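Local coordinates for response regulator receiver protein (Paraburkholderia phymatum, PDB 5TE9) that probably serves as a receiver module of two-component signalling, taking up a phosphoryl group on an aspartate to switch its output, at residues M31-R34 / E35-Y39; L22-S26 / P27-M31. One frame throughout, in Å; residues are numbered along the deposited sequence.

Contact 1 (M31-R34 / E35-Y39); sequences MITR and EAFDY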
loop_
_atom_site.group_PDB
_atom_site.type_symbol
_atom_site.label_atom_id
_atom_site.label_comp_id
_atom_site.label_asym_id
_atom_site.label_seq_id
_atom_site.Cartn_x
_atom_site.Cartn_y
_atom_site.Cartn_z
ATOM N N MET A 31 15.827 11.442 0.555
ATOM C CA MET A 31 14.832 12.152 1.347
ATOM C C MET A 31 13.423 11.904 0.813
ATOM O O MET A 31 12.491 11.682 1.589
ATOM C CB MET A 31 15.162 13.647 1.362
ATOM C CG MET A 31 15.045 14.291 2.733
ATOM S SD MET A 31 15.487 13.145 4.051
ATOM C CE MET A 31 14.092 13.382 5.158
ATOM N N ILE A 32 13.262 11.911 -0.513
ATOM C CA ILE A 32 11.960 11.684 -1.135
ATOM C C ILE A 32 11.399 10.316 -0.761
ATOM O O ILE A 32 10.208 10.176 -0.451
ATOM C CB ILE A 32 12.078 11.852 -2.660
ATOM C CG1 ILE A 32 12.293 13.327 -2.999
ATOM C CG2 ILE A 32 10.862 11.260 -3.375
ATOM C CD1 ILE A 32 12.895 13.552 -4.358
ATOM N N THR A 33 12.246 9.290 -0.763
ATOM C CA THR A 33 11.770 7.959 -0.430
ATOM C C THR A 33 11.445 7.844 1.055
ATOM O O THR A 33 10.430 7.244 1.424
ATOM C CB THR A 33 12.805 6.928 -0.859
ATOM O OG1 THR A 33 13.073 7.082 -2.264
ATOM C CG2 THR A 33 12.292 5.540 -0.596
ATOM N N ARG A 34 12.280 8.428 1.920
ATOM C CA ARG A 34 12.030 8.374 3.361
ATOM C C ARG A 34 10.688 8.995 3.707
ATOM O O ARG A 34 9.890 8.412 4.451
ATOM C CB ARG A 34 13.154 9.087 4.120
ATOM C CG ARG A 34 14.271 8.161 4.569
ATOM C CD ARG A 34 15.462 8.915 5.155
ATOM N NE ARG A 34 16.534 7.991 5.519
ATOM C CZ ARG A 34 17.792 8.350 5.757
ATOM N NH1 ARG A 34 18.149 9.627 5.667
ATOM N NH2 ARG A 34 18.697 7.434 6.081
ATOM N N GLU A 35 10.428 10.186 3.168
ATOM C CA GLU A 35 9.182 10.878 3.449
ATOM C C GLU A 35 7.993 10.157 2.840
ATOM O O GLU A 35 6.909 10.168 3.429
ATOM C CB GLU A 35 9.266 12.316 2.944
ATOM C CG GLU A 35 10.228 13.156 3.746
ATOM C CD GLU A 35 10.621 14.440 3.041
ATOM O OE1 GLU A 35 9.813 14.962 2.231
ATOM O OE2 GLU A 35 11.753 14.911 3.293
ATOM N N ALA A 36 8.172 9.528 1.671
ATOM C CA ALA A 36 7.093 8.749 1.064
ATOM C C ALA A 36 6.691 7.586 1.963
ATOM O O ALA A 36 5.506 7.406 2.263
ATOM C CB ALA A 36 7.515 8.240 -0.314
ATOM N N PHE A 37 7.674 6.787 2.398
ATOM C CA PHE A 37 7.438 5.708 3.358
ATOM C C PHE A 37 6.812 6.230 4.645
ATOM O O PHE A 37 5.986 5.550 5.266
ATOM C CB PHE A 37 8.754 5.003 3.693
ATOM C CG PHE A 37 9.180 4.002 2.675
ATOM C CD1 PHE A 37 9.095 4.281 1.321
ATOM C CD2 PHE A 37 9.674 2.772 3.069
ATOM C CE1 PHE A 37 9.484 3.351 0.389
ATOM C CE2 PHE A 37 10.067 1.846 2.131
ATOM C CZ PHE A 37 9.972 2.143 0.794
ATOM N N ASP A 38 7.228 7.415 5.081
ATOM C CA ASP A 38 6.704 7.990 6.314
ATOM C C ASP A 38 5.268 8.478 6.146
ATOM O O ASP A 38 4.387 8.092 6.915
ATOM C CB ASP A 38 7.603 9.133 6.770
ATOM C CG ASP A 38 7.570 9.325 8.265
ATOM O OD1 ASP A 38 7.882 8.348 8.978
ATOM O OD2 ASP A 38 7.241 10.442 8.728
ATOM N N TYR A 39 5.024 9.348 5.162
ATOM C CA TYR A 39 3.710 9.966 5.027
ATOM C C TYR A 39 2.643 8.943 4.650
ATOM O O TYR A 39 1.494 9.071 5.075
ATOM C CB TYR A 39 3.732 11.092 3.989
ATOM C CG TYR A 39 4.761 12.186 4.204
ATOM C CD1 TYR A 39 5.244 12.490 5.476
ATOM C CD2 TYR A 39 5.253 12.927 3.127
ATOM C CE1 TYR A 39 6.186 13.500 5.668
ATOM C CE2 TYR A 39 6.196 13.937 3.314
ATOM C CZ TYR A 39 6.654 14.215 4.585
ATOM O OH TYR A 39 7.584 15.210 4.780
#
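Thr33 and Phe37 stand one helical turn apart and point the same way, and between them lies the tight side of this stretch of helix. The methyl CG2 of Thr33 rests 3.7 Å from CE1 of the Phe37 ring. It reaches that spot because CG2 is anti to the backbone N, while OG1 turns back beside the N. The beta-branch thus lets a buried residue pack a methyl on an aromatic ring while its hydroxyl is hydrogen-bonded to Val131 O. In the backbone of the same turn, Phe37 N donates to Thr33 O at 3.0 Å in an almost straight bond (179°). Ala36, small enough for a buried position, brings its CB to 3.3 Å from Ile32 O.

The flank carrying Met31 and Glu35 is more open to solvent. The bent chain of Met31 crosses the extended one of Glu35, with CE and CG of Met31 each 3.4 Å from Glu35 OE2; a flexible thioether chain and a carboxylate on a long methylene arm suit such a turn. The helical bond from Glu35 N to Met31 O, 3.0 Å, continues under this flank, but no hydrogen bond joins the two side chains.

Thr33 and Phe37 face the sheet, touching Leu22 and Ile20 of strand 19-23 and Leu46 of strand 46-49, while the Phe37 ring also meets Phe136 of helix 133-142 edge-to-face.

Contact 2 (L22-S26 / P27-M31); sequences LVEDS and PTDVM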
loop_
_atom_site.group_PDB
_atom_site.type_symbol
_atom_site.label_atom_id
_atom_site.label_comp_id
_atom_site.label_asym_id
_atom_site.label_seq_id
_atom_site.Cartn_x
_atom_site.Cartn_y
_atom_site.Cartn_z
ATOM N N LEU A 22 17.854 0.578 0.097
ATOM C CA LEU A 22 17.912 1.608 -0.930
ATOM C C LEU A 22 19.363 2.028 -1.038
ATOM O O LEU A 22 19.934 2.555 -0.078
ATOM C CB LEU A 22 17.015 2.800 -0.597
ATOM C CG LEU A 22 17.219 4.052 -1.450
ATOM C CD1 LEU A 22 16.885 3.801 -2.878
ATOM C CD2 LEU A 22 16.344 5.142 -0.930
ATOM N N VAL A 23 19.952 1.759 -2.196
ATOM C CA VAL A 23 21.336 2.083 -2.479
ATOM C C VAL A 23 21.273 3.284 -3.410
ATOM O O VAL A 23 21.148 3.153 -4.620
ATOM C CB VAL A 23 22.085 0.901 -3.096
ATOM C CG1 VAL A 23 23.565 1.167 -3.093
ATOM C CG2 VAL A 23 21.807 -0.370 -2.305
ATOM N N GLU A 24 21.346 4.478 -2.830
ATOM C CA GLU A 24 21.241 5.706 -3.600
ATOM C C GLU A 24 22.152 6.746 -2.969
ATOM O O GLU A 24 22.187 6.890 -1.744
ATOM C CB GLU A 24 19.796 6.206 -3.650
ATOM C CG GLU A 24 19.652 7.647 -4.074
ATOM C CD GLU A 24 19.883 7.858 -5.544
ATOM O OE1 GLU A 24 19.033 7.415 -6.340
ATOM O OE2 GLU A 24 20.909 8.469 -5.907
ATOM N N ASP A 25 22.893 7.463 -3.810
ATOM C CA ASP A 25 23.820 8.461 -3.299
ATOM C C ASP A 25 23.185 9.834 -3.118
ATOM O O ASP A 25 23.669 10.620 -2.299
ATOM C CB ASP A 25 25.034 8.577 -4.221
ATOM C CG ASP A 25 24.977 9.803 -5.111
ATOM O OD1 ASP A 25 24.202 9.786 -6.096
ATOM O OD2 ASP A 25 25.703 10.784 -4.813
ATOM N N SER A 26 22.120 10.148 -3.845
ATOM C CA SER A 26 21.549 11.496 -3.786
ATOM C C SER A 26 20.798 11.696 -2.478
ATOM O O SER A 26 19.810 10.997 -2.237
ATOM C CB SER A 26 20.609 11.745 -4.959
ATOM O OG SER A 26 20.097 13.070 -4.920
ATOM N N PRO A 27 21.231 12.613 -1.608
ATOM C CA PRO A 27 20.491 12.850 -0.364
ATOM C C PRO A 27 19.101 13.413 -0.592
ATOM O O PRO A 27 18.190 13.089 0.171
ATOM C CB PRO A 27 21.384 13.846 0.392
ATOM C CG PRO A 27 22.201 14.521 -0.677
ATOM C CD PRO A 27 22.432 13.466 -1.715
ATOM N N THR A 28 18.926 14.271 -1.594
ATOM C CA THR A 28 17.594 14.722 -1.972
ATOM C C THR A 28 16.697 13.544 -2.331
ATOM O O THR A 28 15.548 13.465 -1.880
ATOM C CB THR A 28 17.692 15.681 -3.153
ATOM O OG1 THR A 28 18.234 16.931 -2.712
ATOM C CG2 THR A 28 16.318 15.893 -3.773
ATOM N N ASP A 29 17.212 12.612 -3.141
ATOM C CA ASP A 29 16.409 11.478 -3.586
ATOM C C ASP A 29 16.172 10.482 -2.458
ATOM O O ASP A 29 15.085 9.890 -2.375
ATOM C CB ASP A 29 17.068 10.801 -4.786
ATOM C CG ASP A 29 16.969 11.639 -6.044
ATOM O OD1 ASP A 29 15.911 12.270 -6.250
ATOM O OD2 ASP A 29 17.944 11.675 -6.821
ATOM N N VAL A 30 17.159 10.291 -1.571
ATOM C CA VAL A 30 16.912 9.472 -0.382
ATOM C C VAL A 30 15.826 10.109 0.477
ATOM O O VAL A 30 14.977 9.415 1.057
ATOM C CB VAL A 30 18.209 9.261 0.418
ATOM C CG1 VAL A 30 17.894 8.824 1.841
ATOM C CG2 VAL A 30 19.089 8.233 -0.262
ATOM N N MET A 31 15.827 11.442 0.555
ATOM C CA MET A 31 14.832 12.152 1.347
ATOM C C MET A 31 13.423 11.904 0.813
ATOM O O MET A 31 12.491 11.682 1.589
ATOM C CB MET A 31 15.162 13.647 1.362
ATOM C CG MET A 31 15.045 14.291 2.733
ATOM S SD MET A 31 15.487 13.145 4.051
ATOM C CE MET A 31 14.092 13.382 5.158
#
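Val30 N donates to Ser26 O at 2.8 Å, the backbone bond that closes the first turn of helix 27-39. Strand 19-23 has by then given way to a short loop, Glu24 and Asp25, which leads to Ser26 at the N-cap. Pro27 opens the first turn, where a residue lacking an N-H costs the helix no hydrogen bond.

The side chain of Ser26 has its OG anti to the backbone N (chi1 -178°), which carries the hydroxyl over the start of the helix. There it accepts a weak bond from Asp29 N at 3.4 Å and gives another weak one to Asp29 OD2 at 3.2 Å. A short hydroxyl suits the cap because it can do both. The bend at chi2 (74°) curls the Glu24 carboxylate back to Ser26 N, which OE2 receives at 2.9 Å on its anti side. The aliphatic part of Glu24 is used as well: CG packs 3.9 Å from CG2 of Val30, the two side chains running antiparallel alongside each other. Deeper in, CD2 of Leu22 meets the same methyl at 4.2 Å, branched apolar residues filling the space between strand and helix.

The carboxylates of Glu24 and Asp29 come close, OE1 to OD2 4.4 Å, with their planes 59° apart. Glu24 OE2 also lies near Asp77, the predicted phosphorylation site, and OE1 has a long, weak ion pair with Lys129. Glu24 and Asp25, with Asp77, occupy the positions of the acidic pocket that binds a divalent cation in CheY-like receivers; Asp29 is a helix-start acid beside it. A cation there would probably ease the crowding of charge.

Overall arrangement
From the N terminus, contact 2 comes first: it closes the short turn between strand 19-23 and helix 27-39, at the end of the strand where the presumed acidic pocket lies. Contact 1 continues along the same helix toward its C-terminal end. The two neither nest nor cross; they follow in series and share Met31, their centres about 11 Å apart. They also touch directly, Thr33 CB lying 4.0 Å from Leu22 CD2, so the helix folds back along the strand it has just left. Together they cover the first half of the beta-alpha-beta unit that goes on to strand 46-49, within the parallel five-stranded sheet of the CheY-like fold.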